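Local coordinates for protein putative hydroxymethylglutaryl-CoA synthase (Streptococcus mutans, PDB 3SQZ) that probably makes hydroxymethylglutaryl-CoA as a thiolase-fold acyltransferase that binds coenzyme A, at residues F266-P269 and L273-K276. Residues are numbered along the deposited sequence; the frame is centred on the assembly and turned at random. Where two conformers were deposited one is given.
Sequences FHLP and LALK. With COA (coenzyme A), chain D.
A274 sets its single methyl against the strand-to-loop chain of F266-P269. CD2 of L268 meets A274 CB at 3.6 Å, and the CB of F266 lies 3.9 Å from the same methyl. The carbonyl O of H267 comes up to it as well, so A274 CB is covered by three consecutive residues. The F266 ring does not follow its CB into that contact: with CG anti to the carbonyl carbon (chi1 -57°), the ring passes beside the helix, and A274 O sits 4.1 Å above one face, out toward the rim.

Nearer the ligand, P269 and L273 cross at about a right angle, P269 CG touching L273 CD2 at 3.6 Å. The same CD2 branch also reaches the coenzyme A sulfur, S1P, at 3.6 Å. In the conformer modelled here, one of two for H267, P269 CD lies 3.4 Å above one face of the imidazole, while C2P of the coenzyme approaches that ring at its edge. One turn along the helix, K276 stretches away from the loop with its chain extended beyond CG, and its NZ donates a 2.6 Å hydrogen bond to O7A of the 3'-phosphate.

Further out, the H267 carbonyl accepts a hydrogen bond from Y239 OH, S315 OG bonds to the backbone N of L268, and K272 adds another hydrogen bond to the coenzyme. The whole unit joins the edge strand 263-266 of the thiolase-fold sheet to helix 271-279. Apolar packing on the helix side, together with these hydrogen bonds, probably helps position the backbone that carries H267, predicted to be a proton donor/acceptor, while the helix offers L273 to the sulfur end of the coenzyme and K276 to its 3'-phosphate, where the lysine charge probably offsets that of the phosphate.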
ATOM      1  N   PHE A 266       3.201  -4.077  -9.932  1.00  9.80           N
ATOM      2  CA  PHE A 266       4.125  -4.760  -9.042  1.00  9.81           C
ATOM      3  C   PHE A 266       4.132  -4.142  -7.665  1.00 10.28           C
ATOM      4  O   PHE A 266       3.864  -2.963  -7.493  1.00 11.19           O
ATOM      5  CB  PHE A 266       5.545  -4.683  -9.603  1.00 11.21           C
ATOM      6  CG  PHE A 266       5.663  -5.241 -10.982  1.00 11.39           C
ATOM      7  CD1 PHE A 266       6.017  -6.564 -11.184  1.00 12.71           C
ATOM      8  CD2 PHE A 266       5.371  -4.455 -12.086  1.00 12.05           C
ATOM      9  CE1 PHE A 266       6.096  -7.086 -12.463  1.00 13.61           C
ATOM     10  CE2 PHE A 266       5.443  -4.973 -13.367  1.00 13.39           C
ATOM     11  CZ  PHE A 266       5.815  -6.289 -13.559  1.00 14.04           C
ATOM     12  N   HIS A 267       4.474  -4.932  -6.664  1.00 11.03           N
ATOM     13  CA  HIS A 267       4.760  -4.414  -5.346  0.58 11.47           C
ATOM     14  C   HIS A 267       5.858  -3.343  -5.470  1.00 11.62           C
ATOM     15  O   HIS A 267       6.795  -3.521  -6.266  1.00 12.73           O
ATOM     16  CB  HIS A 267       5.198  -5.570  -4.448  0.58 12.71           C
ATOM     17  CG  HIS A 267       5.731  -5.126  -3.131  0.58 12.23           C
ATOM     18  ND1 HIS A 267       5.067  -4.217  -2.337  0.58 12.35           N
ATOM     19  CD2 HIS A 267       6.873  -5.440  -2.478  0.58 12.76           C
ATOM     20  CE1 HIS A 267       5.782  -3.989  -1.250  0.58 10.94           C
ATOM     21  NE2 HIS A 267       6.880  -4.721  -1.310  0.58 12.23           N
ATOM     22  N   LEU A 268       5.761  -2.269  -4.687  1.00 11.45           N
ATOM     23  CA  LEU A 268       6.571  -1.062  -4.889  1.00 13.38           C
ATOM     24  C   LEU A 268       7.291  -0.562  -3.632  1.00 12.80           C
ATOM     25  O   LEU A 268       7.003   0.520  -3.118  1.00 13.47           O
ATOM     26  CB  LEU A 268       5.690   0.059  -5.465  1.00 14.30           C
ATOM     27  CG  LEU A 268       5.618   0.121  -6.987  1.00 14.72           C
ATOM     28  CD1 LEU A 268       4.437   0.953  -7.451  1.00 15.22           C
ATOM     29  CD2 LEU A 268       6.916   0.699  -7.508  1.00 15.78           C
ATOM     30  N   PRO A 269       8.253  -1.340  -3.130  1.00 13.16           N
ATOM     31  CA  PRO A 269       9.043  -0.836  -1.998  1.00 14.04           C
ATOM     32  C   PRO A 269       9.948   0.314  -2.430  1.00 13.87           C
ATOM     33  O   PRO A 269      10.257   1.191  -1.633  1.00 15.47           O
ATOM     34  CB  PRO A 269       9.862  -2.057  -1.567  1.00 15.29           C
ATOM     35  CG  PRO A 269       9.956  -2.897  -2.796  1.00 15.08           C
ATOM     36  CD  PRO A 269       8.685  -2.674  -3.574  1.00 14.04           C
ATOM     37  N   LEU A 273      12.998  -1.545  -8.001  1.00 11.95           N
ATOM     38  CA  LEU A 273      12.722  -2.975  -7.861  1.00 12.28           C
ATOM     39  C   LEU A 273      11.579  -3.404  -8.778  1.00 11.68           C
ATOM     40  O   LEU A 273      11.646  -4.450  -9.416  1.00 11.95           O
ATOM     41  CB  LEU A 273      12.432  -3.354  -6.408  1.00 13.70           C
ATOM     42  CG  LEU A 273      12.231  -4.856  -6.180  1.00 15.24           C
ATOM     43  CD1 LEU A 273      13.446  -5.640  -6.658  1.00 16.14           C
ATOM     44  CD2 LEU A 273      11.959  -5.147  -4.712  1.00 17.86           C
ATOM     45  N   ALA A 274      10.537  -2.581  -8.847  1.00 11.59           N
ATOM     46  CA  ALA A 274       9.418  -2.876  -9.726  1.00 11.59           C
ATOM     47  C   ALA A 274       9.862  -2.890 -11.187  1.00 11.07           C
ATOM     48  O   ALA A 274       9.392  -3.705 -11.976  1.00 11.96           O
ATOM     49  CB  ALA A 274       8.299  -1.883  -9.520  1.00 12.52           C
ATOM     50  N   LEU A 275      10.761  -1.975 -11.555  1.00 11.35           N
ATOM     51  CA  LEU A 275      11.310  -1.958 -12.911  1.00 11.43           C
ATOM     52  C   LEU A 275      12.077  -3.250 -13.216  1.00 11.94           C
ATOM     53  O   LEU A 275      11.971  -3.806 -14.307  1.00 12.41           O
ATOM     54  CB  LEU A 275      12.203  -0.732 -13.114  1.00 12.42           C
ATOM     55  CG  LEU A 275      12.915  -0.629 -14.466  1.00 13.48           C
ATOM     56  CD1 LEU A 275      11.921  -0.571 -15.625  1.00 14.02           C
ATOM     57  CD2 LEU A 275      13.837   0.583 -14.471  1.00 14.89           C
ATOM     58  N   LYS A 276      12.849  -3.730 -12.248  1.00 12.82           N
ATOM     59  CA  LYS A 276      13.517  -5.015 -12.406  1.00 13.46           C
ATOM     60  C   LYS A 276      12.499  -6.139 -12.611  1.00 13.28           C
ATOM     61  O   LYS A 276      12.711  -7.032 -13.429  1.00 14.90           O
ATOM     62  CB  LYS A 276      14.414  -5.310 -11.205  1.00 14.23           C
ATOM     63  CG  LYS A 276      15.629  -4.415 -11.119  1.00 15.13           C
ATOM     64  CD  LYS A 276      16.466  -4.769  -9.907  1.00 15.65           C
ATOM     65  CE  LYS A 276      17.718  -3.913  -9.834  1.00 17.01           C
ATOM     66  NZ  LYS A 276      18.557  -4.330  -8.679  1.00 18.67           N
TER
HETATM   67  N1A COA D 601      24.037   6.857  -9.752  1.00 29.70           N
HETATM   68  C2A COA D 601      23.066   6.002 -10.134  1.00 28.91           C
HETATM   69  N3A COA D 601      22.808   4.865  -9.387  1.00 28.18           N
HETATM   70  C4A COA D 601      23.540   4.620  -8.266  1.00 28.01           C
HETATM   71  C5A COA D 601      24.547   5.497  -7.865  1.00 28.84           C
HETATM   72  C6A COA D 601      24.795   6.600  -8.591  1.00 29.44           C
HETATM   73  N6A COA D 601      25.822   7.515  -8.188  1.00 30.16           N
HETATM   74  N7A COA D 601      25.115   5.011  -6.716  1.00 28.97           N
HETATM   75  C8A COA D 601      24.501   3.867  -6.397  1.00 28.40           C
HETATM   76  N9A COA D 601      23.525   3.628  -7.396  1.00 27.21           N
HETATM   77  C1B COA D 601      22.525   2.569  -7.374  1.00 26.40           C
HETATM   78  C2B COA D 601      22.734   1.127  -7.912  1.00 25.82           C
HETATM   79  O2B COA D 601      23.662   0.661  -8.783  1.00 26.13           O
HETATM   80  C3B COA D 601      21.361   0.528  -7.667  1.00 24.61           C
HETATM   81  O3B COA D 601      20.499   0.067  -8.632  1.00 23.42           O
HETATM   82  P3B COA D 601      20.708  -1.281  -9.357  1.00 22.41           P
HETATM   83  O7A COA D 601      20.293  -2.448  -8.387  1.00 23.47           O
HETATM   84  O8A COA D 601      19.742  -1.211 -10.582  1.00 23.62           O
HETATM   85  O9A COA D 601      22.144  -1.415  -9.790  1.00 24.25           O
HETATM   86  C4B COA D 601      20.946   1.222  -6.427  1.00 24.40           C
HETATM   87  O4B COA D 601      21.204   2.601  -6.757  1.00 24.25           O
HETATM   88  C5B COA D 601      21.013   0.650  -5.051  1.00 25.14           C
HETATM   89  O5B COA D 601      22.385   0.566  -4.776  1.00 25.57           O
HETATM   90  P1A COA D 601      22.880  -0.035  -3.399  1.00 25.08           P
HETATM   91  O1A COA D 601      22.304  -1.494  -3.207  1.00 26.72           O
HETATM   92  O2A COA D 601      24.395  -0.034  -3.357  1.00 26.44           O
HETATM   93  O3A COA D 601      22.282   0.922  -2.275  1.00 25.60           O
HETATM   94  P2A COA D 601      22.134   0.531  -0.743  1.00 26.99           P
HETATM   95  O4A COA D 601      23.307  -0.411  -0.282  1.00 29.13           O
HETATM   96  O5A COA D 601      22.124   1.792   0.091  1.00 29.47           O
HETATM   97  O6A COA D 601      20.751  -0.248  -0.541  1.00 23.14           O
HETATM   98  CBP COA D 601      18.425  -0.834  -0.932  1.00 21.77           C
HETATM   99  CCP COA D 601      19.630  -0.034  -1.359  1.00 22.95           C
HETATM  100  CDP COA D 601      18.747  -2.286  -1.038  1.00 23.25           C
HETATM  101  CEP COA D 601      17.243  -0.522  -1.818  1.00 21.49           C
HETATM  102  CAP COA D 601      18.116  -0.456   0.489  1.00 20.32           C
HETATM  103  OAP COA D 601      17.570   0.797   0.581  1.00 19.90           O
HETATM  104  C9P COA D 601      17.255  -1.482   1.199  1.00 20.14           C
HETATM  105  O9P COA D 601      17.695  -2.556   1.597  1.00 20.57           O
HETATM  106  N8P COA D 601      15.855  -1.084   1.432  1.00 19.37           N
HETATM  107  C7P COA D 601      14.879  -2.026   1.945  1.00 19.36           C
HETATM  108  C6P COA D 601      14.463  -3.084   0.944  1.00 20.80           C
HETATM  109  C5P COA D 601      13.329  -3.979   1.447  1.00 19.98           C
HETATM  110  O5P COA D 601      12.582  -3.612   2.324  1.00 18.49           O
HETATM  111  N4P COA D 601      13.108  -5.241   0.792  1.00 20.24           N
HETATM  112  C3P COA D 601      11.962  -6.074   1.183  1.00 19.64           C
HETATM  113  C2P COA D 601      10.852  -6.203   0.177  1.00 21.71           C
HETATM  114  S1P COA D 601      11.338  -6.555  -1.481  1.00 24.23           S